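Local coordinates for adenylate cyclase-like protein (Chlamydia trachomatis, PDB 4QO6) that is a structural protein of the type III secretion system, contributing an extended chain of periplasmic domains to its inner membrane ring, at residues K89-Q94 against G105-E110; S138-A143 against V158-G163; S151-V156 against A176-T181; T168-N173 against F198-P203. One frame throughout, in Å; residues are numbered along the deposited sequence.

Interaction 1 (K89-Q94 against G105-E110); sequences KGISMQ and GYLKTE
Ile91 overlaps Leu107 with the end of its longer branch: CD1 of Ile91 rests 3.8 Å from CD2 of Leu107, and the two side chains cross at about a right angle. The isoleucine places CG1 beside its own backbone N (chi1 -54°). At the end of this branch, CD1 also meets Tyr106 O at 3.5 Å. One methyl group thus covers both a leucine branch and a peptide carbonyl.

The meeting lies at the open end of the hairpin of strands 92-95 and 100-107 in the PD2 domain, just beyond the backbone pairing of Ser92 with Ser104. Here the chain comes in from a turn, and Gly90 O approaches Gly105 CA to 3.8 Å. Gly105 has no side chain, and a CB here would fall about 2.5 Å from Gly90 O, so the carbonyl can come this close only over a glycine. Tyr106 points its CB away from 89-94, and its hydroxyl is hydrogen-bonded to Gly191 O. On the other flank, Gly105 and Leu107 pair with Ile135 of strand 130-136, and Leu107 also packs on Val134. Ile91 packs in addition on Ile103 of the partner strand.

Contact between the two segments is therefore by van der Waals packing, with the regular strand pairing left to neighbouring residues. Two buried aliphatic side chains close the end of the PD2 hairpin, where the backbones have already begun to part.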
loop_
_atom_site.group_PDB
_atom_site.type_symbol
_atom_site.label_atom_id
_atom_site.label_comp_id
_atom_site.label_asym_id
_atom_site.label_seq_id
_atom_site.Cartn_x
_atom_site.Cartn_y
_atom_site.Cartn_z
ATOM N N LYS A 89 9.004 8.824 6.063
ATOM C CA LYS A 89 8.493 8.210 7.278
ATOM C C LYS A 89 6.987 7.763 7.201
ATOM O O LYS A 89 6.618 6.828 7.927
ATOM C CB LYS A 89 8.847 9.040 8.530
ATOM C CG LYS A 89 8.330 10.479 8.552
ATOM C CD LYS A 89 8.124 10.944 9.992
ATOM C CE LYS A 89 8.174 12.456 10.145
ATOM N NZ LYS A 89 9.580 12.921 10.299
ATOM N N GLY A 90 6.159 8.354 6.319
ATOM C CA GLY A 90 4.782 7.829 6.085
ATOM C C GLY A 90 4.682 6.513 5.226
ATOM O O GLY A 90 3.603 5.998 4.966
ATOM N N ILE A 91 5.820 5.989 4.795
ATOM C CA ILE A 91 5.931 4.803 3.959
ATOM C C ILE A 91 6.245 3.561 4.841
ATOM O O ILE A 91 7.172 3.587 5.650
ATOM C CB ILE A 91 7.117 5.005 2.973
ATOM C CG1 ILE A 91 6.988 6.319 2.172
ATOM C CG2 ILE A 91 7.326 3.780 2.071
ATOM C CD1 ILE A 91 5.726 6.398 1.335
ATOM N N SER A 92 5.521 2.466 4.628
ATOM C CA SER A 92 5.853 1.202 5.260
ATOM C C SER A 92 5.763 -0.007 4.340
ATOM O O SER A 92 5.153 0.046 3.290
ATOM C CB SER A 92 4.973 0.980 6.464
ATOM O OG SER A 92 3.638 1.011 6.108
ATOM N N MET A 93 6.384 -1.096 4.782
ATOM C CA MET A 93 6.476 -2.327 4.043
ATOM C C MET A 93 5.876 -3.477 4.882
ATOM O O MET A 93 6.056 -3.531 6.125
ATOM C CB MET A 93 7.928 -2.657 3.703
ATOM C CG MET A 93 8.114 -3.972 2.932
ATOM S SD MET A 93 9.820 -4.257 2.406
ATOM C CE MET A 93 9.814 -3.129 1.023
ATOM N N GLN A 94 5.190 -4.352 4.166
ATOM C CA GLN A 94 4.526 -5.540 4.677
ATOM C C GLN A 94 4.759 -6.666 3.662
ATOM O O GLN A 94 5.405 -6.472 2.642
ATOM C CB GLN A 94 2.995 -5.331 4.870
ATOM C CG GLN A 94 2.589 -4.238 5.867
ATOM C CD GLN A 94 3.026 -4.439 7.354
ATOM O OE1 GLN A 94 2.730 -5.486 7.974
ATOM N NE2 GLN A 94 3.683 -3.392 7.951
ATOM N N GLY A 105 1.698 3.607 1.243
ATOM C CA GLY A 105 1.633 4.953 1.838
ATOM C C GLY A 105 1.500 6.041 0.769
ATOM O O GLY A 105 1.240 5.731 -0.392
ATOM N N TYR A 106 1.728 7.303 1.158
ATOM C CA TYR A 106 1.612 8.486 0.292
ATOM C C TYR A 106 2.940 9.189 0.145
ATOM O O TYR A 106 3.659 9.249 1.090
ATOM C CB TYR A 106 0.605 9.507 0.910
ATOM C CG TYR A 106 -0.777 8.950 0.979
ATOM C CD1 TYR A 106 -1.580 8.929 -0.144
ATOM C CD2 TYR A 106 -1.258 8.376 2.150
ATOM C CE1 TYR A 106 -2.840 8.352 -0.103
ATOM C CE2 TYR A 106 -2.523 7.826 2.201
ATOM C CZ TYR A 106 -3.305 7.826 1.081
ATOM O OH TYR A 106 -4.556 7.264 1.135
ATOM N N LEU A 107 3.253 9.692 -1.035
ATOM C CA LEU A 107 4.348 10.650 -1.272
ATOM C C LEU A 107 3.693 11.838 -1.976
ATOM O O LEU A 107 2.580 11.723 -2.492
ATOM C CB LEU A 107 5.490 10.080 -2.168
ATOM C CG LEU A 107 6.292 8.933 -1.524
ATOM C CD1 LEU A 107 7.210 8.189 -2.460
ATOM C CD2 LEU A 107 7.081 9.473 -0.348
ATOM N N LYS A 108 4.389 12.967 -1.981
ATOM C CA LYS A 108 3.824 14.231 -2.412
ATOM C C LYS A 108 3.892 14.292 -3.906
ATOM O O LYS A 108 2.894 14.575 -4.516
ATOM C CB LYS A 108 4.576 15.408 -1.791
ATOM C CG LYS A 108 3.968 16.770 -2.064
ATOM C CD LYS A 108 3.021 17.213 -0.955
ATOM C CE LYS A 108 2.198 18.433 -1.375
ATOM N NZ LYS A 108 0.998 18.636 -0.508
ATOM N N THR A 109 5.056 13.979 -4.486
ATOM C CA THR A 109 5.305 14.132 -5.925
ATOM C C THR A 109 6.017 12.948 -6.570
ATOM O O THR A 109 6.565 12.110 -5.862
ATOM C CB THR A 109 6.226 15.356 -6.170
ATOM O OG1 THR A 109 7.420 15.227 -5.375
ATOM C CG2 THR A 109 5.497 16.649 -5.822
ATOM N N GLU A 110 6.060 12.918 -7.906
ATOM C CA GLU A 110 6.838 11.903 -8.665
ATOM C C GLU A 110 8.344 11.921 -8.373
ATOM O O GLU A 110 9.040 10.919 -8.598
ATOM C CB GLU A 110 6.673 12.053 -10.194
ATOM C CG GLU A 110 5.338 11.616 -10.764
ATOM C CD GLU A 110 4.526 12.761 -11.382
ATOM O OE1 GLU A 110 5.115 13.754 -11.893
ATOM O OE2 GLU A 110 3.277 12.663 -11.379
#

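Interaction 2 (S138-A143 against V158-G163); sequences SQVMKA and VSFTNG
One face of the Phe160 ring is covered by Val140, whose CG1 stands 3.8 Å from the ring centroid and only 5° off the ring normal, a CH-pi contact made squarely over the centre. Val140 CB lies over the same face, nearest Phe160 CD2 at 3.8 Å. The CG of Phe160 is anti to the backbone N (chi1 -177°), on a CB that points toward the helix.

Met141, the next residue on helix 137-150, leans over the backbone of strand 157-161. Its CG touches Val158 CG1, and its SD lies 3.6 Å from Val158 O. A bend at chi3 then carries CE to 3.4 Å from Phe160 N. The methionine thus follows the strand from Val158 to Phe160. Helix and strand run roughly antiparallel, with their short axes 8.0 Å apart at closest approach.

This is the packing of a helix on the outer strand of the BON domain sheet. Ile192 touches both Val140 and Phe160, and Tyr106 of the preceding PD2 domain also reaches Phe160. Aliphatic groups, a thioether and an aromatic face supply the cohesion, so the helix is held to the strand by dispersion and CH-pi attraction, without polar pairing between the two segments.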
loop_
_atom_site.group_PDB
_atom_site.type_symbol
_atom_site.label_atom_id
_atom_site.label_comp_id
_atom_site.label_asym_id
_atom_site.label_seq_id
_atom_site.Cartn_x
_atom_site.Cartn_y
_atom_site.Cartn_z
ATOM N N SER A 138 0.360 14.381 -6.066
ATOM C CA SER A 138 0.227 15.148 -7.296
ATOM C C SER A 138 -0.606 14.400 -8.354
ATOM O O SER A 138 -1.357 15.020 -9.080
ATOM C CB SER A 138 1.597 15.547 -7.867
ATOM O OG SER A 138 2.262 14.446 -8.465
ATOM N N GLN A 139 -0.514 13.077 -8.426
ATOM C CA GLN A 139 -1.325 12.322 -9.398
ATOM C C GLN A 139 -2.808 12.245 -9.040
ATOM O O GLN A 139 -3.681 12.313 -9.915
ATOM C CB GLN A 139 -0.758 10.913 -9.628
ATOM C CG GLN A 139 0.511 10.946 -10.459
ATOM C CD GLN A 139 1.315 9.639 -10.440
ATOM O OE1 GLN A 139 0.806 8.566 -10.071
ATOM N NE2 GLN A 139 2.594 9.731 -10.837
ATOM N N VAL A 140 -3.103 12.100 -7.762
ATOM C CA VAL A 140 -4.486 11.943 -7.321
ATOM C C VAL A 140 -5.222 13.254 -7.506
ATOM O O VAL A 140 -6.414 13.261 -7.761
ATOM C CB VAL A 140 -4.573 11.574 -5.849
ATOM C CG1 VAL A 140 -6.032 11.448 -5.412
ATOM C CG2 VAL A 140 -3.849 10.251 -5.619
ATOM N N MET A 141 -4.477 14.347 -7.409
ATOM C CA MET A 141 -5.044 15.658 -7.491
ATOM C C MET A 141 -5.438 15.989 -8.947
ATOM O O MET A 141 -6.510 16.511 -9.151
ATOM C CB MET A 141 -4.066 16.704 -6.909
ATOM C CG MET A 141 -4.751 17.702 -5.986
ATOM S SD MET A 141 -3.722 19.125 -5.629
ATOM C CE MET A 141 -2.737 18.577 -4.220
ATOM N N LYS A 142 -4.573 15.716 -9.934
ATOM C CA LYS A 142 -4.982 15.688 -11.395
ATOM C C LYS A 142 -6.251 14.812 -11.616
ATOM O O LYS A 142 -7.206 15.187 -12.281
ATOM C CB LYS A 142 -3.804 15.224 -12.288
ATOM C CG LYS A 142 -4.144 14.530 -13.632
ATOM C CD LYS A 142 -4.409 15.490 -14.813
ATOM C CE LYS A 142 -4.383 14.819 -16.203
ATOM N NZ LYS A 142 -5.709 14.336 -16.690
ATOM N N ALA A 143 -6.313 13.656 -11.011
ATOM C CA ALA A 143 -7.512 12.839 -11.247
ATOM C C ALA A 143 -8.755 13.592 -10.744
ATOM O O ALA A 143 -9.736 13.682 -11.468
ATOM C CB ALA A 143 -7.399 11.492 -10.602
ATOM N N VAL A 158 -9.391 21.785 -5.456
ATOM C CA VAL A 158 -9.132 20.638 -4.578
ATOM C C VAL A 158 -7.678 20.606 -4.106
ATOM O O VAL A 158 -6.763 20.976 -4.846
ATOM C CB VAL A 158 -9.541 19.312 -5.251
ATOM C CG1 VAL A 158 -8.715 19.048 -6.508
ATOM C CG2 VAL A 158 -9.417 18.164 -4.277
ATOM N N SER A 159 -7.482 20.254 -2.838
ATOM C CA SER A 159 -6.161 19.825 -2.371
ATOM C C SER A 159 -6.230 18.396 -1.864
ATOM O O SER A 159 -7.283 17.901 -1.465
ATOM C CB SER A 159 -5.571 20.771 -1.318
ATOM O OG SER A 159 -6.221 20.644 -0.075
ATOM N N PHE A 160 -5.092 17.733 -1.865
ATOM C CA PHE A 160 -5.029 16.321 -1.464
ATOM C C PHE A 160 -3.741 15.981 -0.719
ATOM O O PHE A 160 -2.642 16.147 -1.262
ATOM C CB PHE A 160 -5.142 15.402 -2.655
ATOM C CG PHE A 160 -5.151 13.967 -2.274
ATOM C CD1 PHE A 160 -6.296 13.402 -1.722
ATOM C CD2 PHE A 160 -4.003 13.181 -2.422
ATOM C CE1 PHE A 160 -6.300 12.093 -1.328
ATOM C CE2 PHE A 160 -4.022 11.851 -2.041
ATOM C CZ PHE A 160 -5.180 11.310 -1.497
ATOM N N THR A 161 -3.873 15.559 0.529
ATOM C CA THR A 161 -2.719 15.075 1.297
ATOM C C THR A 161 -3.161 13.955 2.240
ATOM O O THR A 161 -4.168 14.087 2.914
ATOM C CB THR A 161 -1.996 16.160 2.150
ATOM O OG1 THR A 161 -2.659 16.306 3.390
ATOM C CG2 THR A 161 -1.946 17.536 1.477
ATOM N N ASN A 162 -2.410 12.848 2.206
ATOM C CA ASN A 162 -2.509 11.771 3.141
ATOM C C ASN A 162 -3.872 11.127 3.163
ATOM O O ASN A 162 -4.364 10.776 4.238
ATOM C CB ASN A 162 -2.105 12.212 4.537
ATOM C CG ASN A 162 -1.536 11.057 5.355
ATOM O OD1 ASN A 162 -0.588 10.369 4.926
ATOM N ND2 ASN A 162 -2.131 10.807 6.515
ATOM N N GLY A 163 -4.464 10.944 1.971
ATOM C CA GLY A 163 -5.757 10.246 1.813
ATOM C C GLY A 163 -6.941 11.189 1.987
ATOM O O GLY A 163 -8.115 10.762 1.880
#

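Interaction 3 (S151-V156 against A176-T181); sequences SGFANV and ADKFRT
Phe153 and Phe179 form a T-shaped pair that joins the loop after helix 137-150 to helix 176-187 inside the BON domain. Gly152, with positive phi (97°), ends the first helix in a Schellman motif, and Phe153 follows with its CB toward helix 176-187.

In the aromatic pair, the edge of Phe179 is directed at the face of Phe153. The centroids are 5.0 Å apart and the planes stand at 73°. Chi1 of Phe179 (-171°) sets CG anti to the backbone N, and CD1 then lies over the centre of the Phe153 ring, 3.7 Å above its plane.

Aliphatic contacts frame the rings. Phe179 CB lies 3.8 Å from Phe153 CZ, and Lys178 CG approaches the edge of the Phe153 ring at CE2, 3.9 Å away. Val156 and Phe179 reach toward each other tip to tip, with Val156 CG2 3.9 Å from Phe179 CE1. Ile171 of the central strand touches Phe153, Val156 and Phe179, so the cluster belongs to the hydrophobic core between helices and sheet. Val199 of strand 194-202 adds to it, touching both Val156 and Phe179.

Polar contacts are few. Within the loop, Val156 N bonds to Phe153 O, a link internal to that segment. One polar approach crosses the contact: Lys178 extends past Phe153 to the end of the first helix, where its NZ lies 3.2 Å from Ser151 O and its CE comes to 3.1 Å from the same oxygen.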
loop_
_atom_site.group_PDB
_atom_site.type_symbol
_atom_site.label_atom_id
_atom_site.label_comp_id
_atom_site.label_asym_id
_atom_site.label_seq_id
_atom_site.Cartn_x
_atom_site.Cartn_y
_atom_site.Cartn_z
ATOM N N SER A 151 -17.333 17.402 -14.926
ATOM C CA SER A 151 -18.666 17.473 -14.404
ATOM C C SER A 151 -19.293 18.882 -14.425
ATOM O O SER A 151 -20.447 19.011 -14.111
ATOM C CB SER A 151 -18.671 16.912 -12.991
ATOM O OG SER A 151 -19.031 15.541 -13.027
ATOM N N GLY A 152 -18.545 19.897 -14.804
ATOM C CA GLY A 152 -19.018 21.273 -14.789
ATOM C C GLY A 152 -18.617 22.096 -13.549
ATOM O O GLY A 152 -19.271 23.112 -13.255
ATOM N N PHE A 153 -17.530 21.700 -12.852
ATOM C CA PHE A 153 -17.170 22.292 -11.564
ATOM C C PHE A 153 -15.729 22.746 -11.505
ATOM O O PHE A 153 -15.003 22.459 -10.553
ATOM C CB PHE A 153 -17.494 21.314 -10.424
ATOM C CG PHE A 153 -18.983 21.118 -10.192
ATOM C CD1 PHE A 153 -19.788 22.186 -9.805
ATOM C CD2 PHE A 153 -19.583 19.851 -10.319
ATOM C CE1 PHE A 153 -21.174 21.998 -9.584
ATOM C CE2 PHE A 153 -20.959 19.659 -10.106
ATOM C CZ PHE A 153 -21.756 20.745 -9.715
ATOM N N ALA A 154 -15.331 23.544 -12.487
ATOM C CA ALA A 154 -13.942 23.974 -12.621
ATOM C C ALA A 154 -13.260 25.162 -11.872
ATOM O O ALA A 154 -12.042 25.094 -11.806
ATOM C CB ALA A 154 -13.644 24.142 -14.114
ATOM N N ASN A 155 -13.835 26.236 -11.300
ATOM C CA ASN A 155 -14.992 26.359 -10.421
ATOM C C ASN A 155 -14.559 25.911 -8.960
ATOM O O ASN A 155 -13.984 26.712 -8.205
ATOM C CB ASN A 155 -16.222 25.667 -11.013
ATOM C CG ASN A 155 -17.517 26.182 -10.447
ATOM O OD1 ASN A 155 -17.527 27.076 -9.602
ATOM N ND2 ASN A 155 -18.634 25.599 -10.894
ATOM N N VAL A 156 -14.787 24.650 -8.595
ATOM C CA VAL A 156 -14.322 24.057 -7.332
ATOM C C VAL A 156 -12.871 23.583 -7.382
ATOM O O VAL A 156 -12.438 22.909 -8.356
ATOM C CB VAL A 156 -15.195 22.860 -6.985
ATOM C CG1 VAL A 156 -14.747 22.165 -5.693
ATOM C CG2 VAL A 156 -16.635 23.318 -6.913
ATOM N N ALA A 176 -26.890 21.949 -6.368
ATOM C CA ALA A 176 -26.614 21.206 -5.137
ATOM C C ALA A 176 -26.636 19.676 -5.292
ATOM O O ALA A 176 -25.710 19.007 -4.863
ATOM C CB ALA A 176 -27.574 21.631 -4.028
ATOM N N ASP A 177 -27.704 19.124 -5.868
ATOM C CA ASP A 177 -27.841 17.657 -6.040
ATOM C C ASP A 177 -26.865 17.024 -7.055
ATOM O O ASP A 177 -26.401 15.907 -6.857
ATOM C CB ASP A 177 -29.285 17.301 -6.403
ATOM C CG ASP A 177 -30.237 17.439 -5.215
ATOM O OD1 ASP A 177 -29.778 17.405 -4.059
ATOM O OD2 ASP A 177 -31.452 17.594 -5.431
ATOM N N LYS A 178 -26.553 17.735 -8.129
ATOM C CA LYS A 178 -25.511 17.294 -9.046
ATOM C C LYS A 178 -24.147 17.229 -8.343
ATOM O O LYS A 178 -23.386 16.279 -8.533
ATOM C CB LYS A 178 -25.439 18.230 -10.254
ATOM C CG LYS A 178 -24.309 17.928 -11.237
ATOM C CD LYS A 178 -24.672 18.324 -12.662
ATOM C CE LYS A 178 -23.480 18.763 -13.508
ATOM N NZ LYS A 178 -23.364 20.266 -13.559
ATOM N N PHE A 179 -23.851 18.246 -7.538
ATOM C CA PHE A 179 -22.586 18.322 -6.804
ATOM C C PHE A 179 -22.416 17.233 -5.732
ATOM O O PHE A 179 -21.357 16.637 -5.624
ATOM C CB PHE A 179 -22.404 19.698 -6.161
ATOM C CG PHE A 179 -21.032 19.894 -5.570
ATOM C CD1 PHE A 179 -19.912 19.940 -6.392
ATOM C CD2 PHE A 179 -20.856 20.014 -4.188
ATOM C CE1 PHE A 179 -18.642 20.123 -5.854
ATOM C CE2 PHE A 179 -19.580 20.190 -3.641
ATOM C CZ PHE A 179 -18.479 20.248 -4.475
ATOM N N ARG A 180 -23.452 17.002 -4.938
ATOM C CA ARG A 180 -23.515 15.879 -3.998
ATOM C C ARG A 180 -23.159 14.547 -4.670
ATOM O O ARG A 180 -22.496 13.693 -4.097
ATOM C CB ARG A 180 -24.933 15.805 -3.455
ATOM C CG ARG A 180 -25.192 14.733 -2.411
ATOM C CD ARG A 180 -26.362 15.113 -1.502
ATOM N NE ARG A 180 -26.263 16.510 -1.017
ATOM C CZ ARG A 180 -27.132 17.501 -1.267
ATOM N NH1 ARG A 180 -28.225 17.295 -1.995
ATOM N NH2 ARG A 180 -26.909 18.719 -0.775
ATOM N N THR A 181 -23.639 14.379 -5.894
ATOM C CA THR A 181 -23.350 13.204 -6.711
ATOM C C THR A 181 -21.871 13.192 -7.115
ATOM O O THR A 181 -21.187 12.188 -6.942
ATOM C CB THR A 181 -24.304 13.187 -7.937
ATOM O OG1 THR A 181 -25.629 12.917 -7.461
ATOM C CG2 THR A 181 -23.915 12.150 -8.995
#

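Interaction 4 (T168-N173 against F198-P203); sequences TGYINN and FVVLLP
Ile171 occupies the apolar centre, touching Leu201 through their end methyls, CD1 to CD1, at 3.6 Å. Its CG1 stands between the backbone N and the carbonyl carbon (chi1 61°), and the branch of CG1 and CD1 meets Leu201, while Val199 CG1 touches both CG1 and CG2 of Ile171, each at 3.9 Å. Phe153, Val156 and Phe179 close over Ile171 from the helical side of the domain.

On the opposite face of the sheet, Tyr170 and Val200 lie side by side and point the same way, with Tyr170 CD1 3.7 Å from Val200 CB. Leu202 continues this row, its CD1 4.0 Å from Tyr170 CB. This face is on the surface of the molecule.

Between the faces runs a parallel ladder. Val200 straddles Tyr170: its N donates to Gly169 O at 3.0 Å, and its O accepts from Ile171 N at 2.9 Å. Ile171 O in turn receives Leu202 N at 2.8 Å. The last two bonds are nearly straight extensions of their C=O groups, whereas Val200 N is tilted 24° out of the Gly169 carbonyl plane. At the far end, the amide of Asn173 makes a weak and doubtful bond from ND2 to Leu202 O.

The two parallel strands are joined by helix 176-187 in a beta-alpha-beta crossover, with strand 194-202 at the sheet's border. Backbone bonds set the strand register, while the unlike faces, one largely covered by helix 176-187 and the 151-156 loop, the other at the surface, give the sheet its sidedness.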
loop_
_atom_site.group_PDB
_atom_site.type_symbol
_atom_site.label_atom_id
_atom_site.label_comp_id
_atom_site.label_asym_id
_atom_site.label_seq_id
_atom_site.Cartn_x
_atom_site.Cartn_y
_atom_site.Cartn_z
ATOM N N THR A 168 -12.918 23.478 -1.849
ATOM C CA THR A 168 -13.296 24.857 -1.593
ATOM C C THR A 168 -13.805 25.508 -2.873
ATOM O O THR A 168 -13.539 25.039 -3.971
ATOM C CB THR A 168 -12.068 25.649 -1.189
ATOM O OG1 THR A 168 -11.029 25.375 -2.149
ATOM C CG2 THR A 168 -11.622 25.228 0.228
ATOM N N GLY A 169 -14.500 26.626 -2.728
ATOM C CA GLY A 169 -14.990 27.358 -3.879
ATOM C C GLY A 169 -16.438 27.637 -3.668
ATOM O O GLY A 169 -16.925 27.630 -2.525
ATOM N N TYR A 170 -17.125 27.884 -4.780
ATOM C CA TYR A 170 -18.534 28.295 -4.767
ATOM C C TYR A 170 -19.328 27.550 -5.832
ATOM O O TYR A 170 -18.832 27.359 -6.901
ATOM C CB TYR A 170 -18.633 29.786 -5.060
ATOM C CG TYR A 170 -17.902 30.703 -4.117
ATOM C CD1 TYR A 170 -18.516 31.187 -2.963
ATOM C CD2 TYR A 170 -16.642 31.145 -4.419
ATOM C CE1 TYR A 170 -17.864 32.057 -2.108
ATOM C CE2 TYR A 170 -15.965 32.002 -3.579
ATOM C CZ TYR A 170 -16.567 32.465 -2.431
ATOM O OH TYR A 170 -15.854 33.315 -1.618
ATOM N N ILE A 171 -20.537 27.120 -5.532
ATOM C CA ILE A 171 -21.448 26.579 -6.559
ATOM C C ILE A 171 -22.798 27.316 -6.603
ATOM O O ILE A 171 -23.225 27.921 -5.601
ATOM C CB ILE A 171 -21.727 25.061 -6.432
ATOM C CG1 ILE A 171 -22.388 24.706 -5.111
ATOM C CG2 ILE A 171 -20.464 24.256 -6.671
ATOM C CD1 ILE A 171 -23.048 23.346 -5.104
ATOM N N ASN A 172 -23.444 27.221 -7.770
ATOM C CA ASN A 172 -24.743 27.821 -8.064
ATOM C C ASN A 172 -25.776 27.025 -7.308
ATOM O O ASN A 172 -25.667 25.813 -7.305
ATOM C CB ASN A 172 -24.975 27.709 -9.580
ATOM C CG ASN A 172 -26.202 28.448 -10.057
ATOM O OD1 ASN A 172 -27.335 28.037 -9.797
ATOM N ND2 ASN A 172 -25.982 29.527 -10.797
ATOM N N ASN A 173 -26.777 27.674 -6.709
ATOM C CA ASN A 173 -27.721 26.950 -5.816
ATOM C C ASN A 173 -28.476 25.830 -6.510
ATOM O O ASN A 173 -28.665 24.756 -5.945
ATOM C CB ASN A 173 -28.752 27.874 -5.164
ATOM C CG ASN A 173 -29.258 27.332 -3.832
ATOM O OD1 ASN A 173 -30.239 26.591 -3.779
ATOM N ND2 ASN A 173 -28.582 27.694 -2.754
ATOM N N PHE A 198 -15.837 22.154 1.920
ATOM C CA PHE A 198 -16.076 23.527 2.413
ATOM C C PHE A 198 -16.727 24.482 1.360
ATOM O O PHE A 198 -16.820 25.709 1.549
ATOM C CB PHE A 198 -14.786 24.138 2.930
ATOM C CG PHE A 198 -14.191 23.392 4.113
ATOM C CD1 PHE A 198 -14.754 23.491 5.365
ATOM C CD2 PHE A 198 -13.062 22.593 3.964
ATOM C CE1 PHE A 198 -14.215 22.804 6.447
ATOM C CE2 PHE A 198 -12.511 21.909 5.047
ATOM C CZ PHE A 198 -13.091 22.013 6.290
ATOM N N VAL A 199 -17.239 23.890 0.284
ATOM C CA VAL A 199 -17.812 24.640 -0.820
ATOM C C VAL A 199 -19.074 25.397 -0.419
ATOM O O VAL A 199 -20.003 24.835 0.149
ATOM C CB VAL A 199 -18.137 23.692 -1.975
ATOM C CG1 VAL A 199 -19.070 24.350 -3.024
ATOM C CG2 VAL A 199 -16.815 23.220 -2.556
ATOM N N VAL A 200 -19.082 26.689 -0.728
ATOM C CA VAL A 200 -20.256 27.514 -0.455
ATOM C C VAL A 200 -21.368 27.297 -1.518
ATOM O O VAL A 200 -21.132 27.222 -2.726
ATOM C CB VAL A 200 -19.844 28.998 -0.350
ATOM C CG1 VAL A 200 -21.056 29.909 -0.102
ATOM C CG2 VAL A 200 -18.808 29.180 0.761
ATOM N N LEU A 201 -22.591 27.185 -1.043
ATOM C CA LEU A 201 -23.750 27.097 -1.891
ATOM C C LEU A 201 -24.372 28.509 -2.110
ATOM O O LEU A 201 -24.987 29.082 -1.205
ATOM C CB LEU A 201 -24.732 26.137 -1.220
ATOM C CG LEU A 201 -25.990 25.763 -1.993
ATOM C CD1 LEU A 201 -25.593 25.216 -3.357
ATOM C CD2 LEU A 201 -26.814 24.748 -1.216
ATOM N N LEU A 202 -24.199 29.088 -3.297
ATOM C CA LEU A 202 -24.722 30.438 -3.542
ATOM C C LEU A 202 -26.200 30.415 -3.790
ATOM O O LEU A 202 -26.668 29.646 -4.603
ATOM C CB LEU A 202 -24.059 31.085 -4.743
ATOM C CG LEU A 202 -22.593 31.342 -4.514
ATOM C CD1 LEU A 202 -21.973 31.838 -5.808
ATOM C CD2 LEU A 202 -22.373 32.325 -3.391
ATOM N N PRO A 203 -26.956 31.275 -3.106
ATOM C CA PRO A 203 -28.332 31.462 -3.562
ATOM C C PRO A 203 -28.339 32.472 -4.716
ATOM O O PRO A 203 -27.398 33.261 -4.884
ATOM C CB PRO A 203 -29.009 32.055 -2.342
ATOM C CG PRO A 203 -27.913 32.937 -1.775
ATOM C CD PRO A 203 -26.579 32.313 -2.130
#

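In the fold
Interaction 1 belongs to the PD2 domain, and interactions 2, 3 and 4 follow in the BON domain. Interactions 1 and 2, with centres about 14 Å apart, touch: Lys108 O probably accepts from Ser138 N, and Glu110 OE2 from Gln139 NE2, so the two domains meet directly. Interaction 2 packs helix 137-150 on strand 157-161; interaction 3, its centre about 17 Å away, packs the loop between them on helix 176-187, and their segments alternate along the chain. Interactions 3 and 4, centres about 9 Å apart, meet where Phe153 and Phe179 pack on Ile171. Interactions 2 and 4 use adjoining strands of one three-stranded sheet. Successive compact domains thus build an elongated periplasmic region.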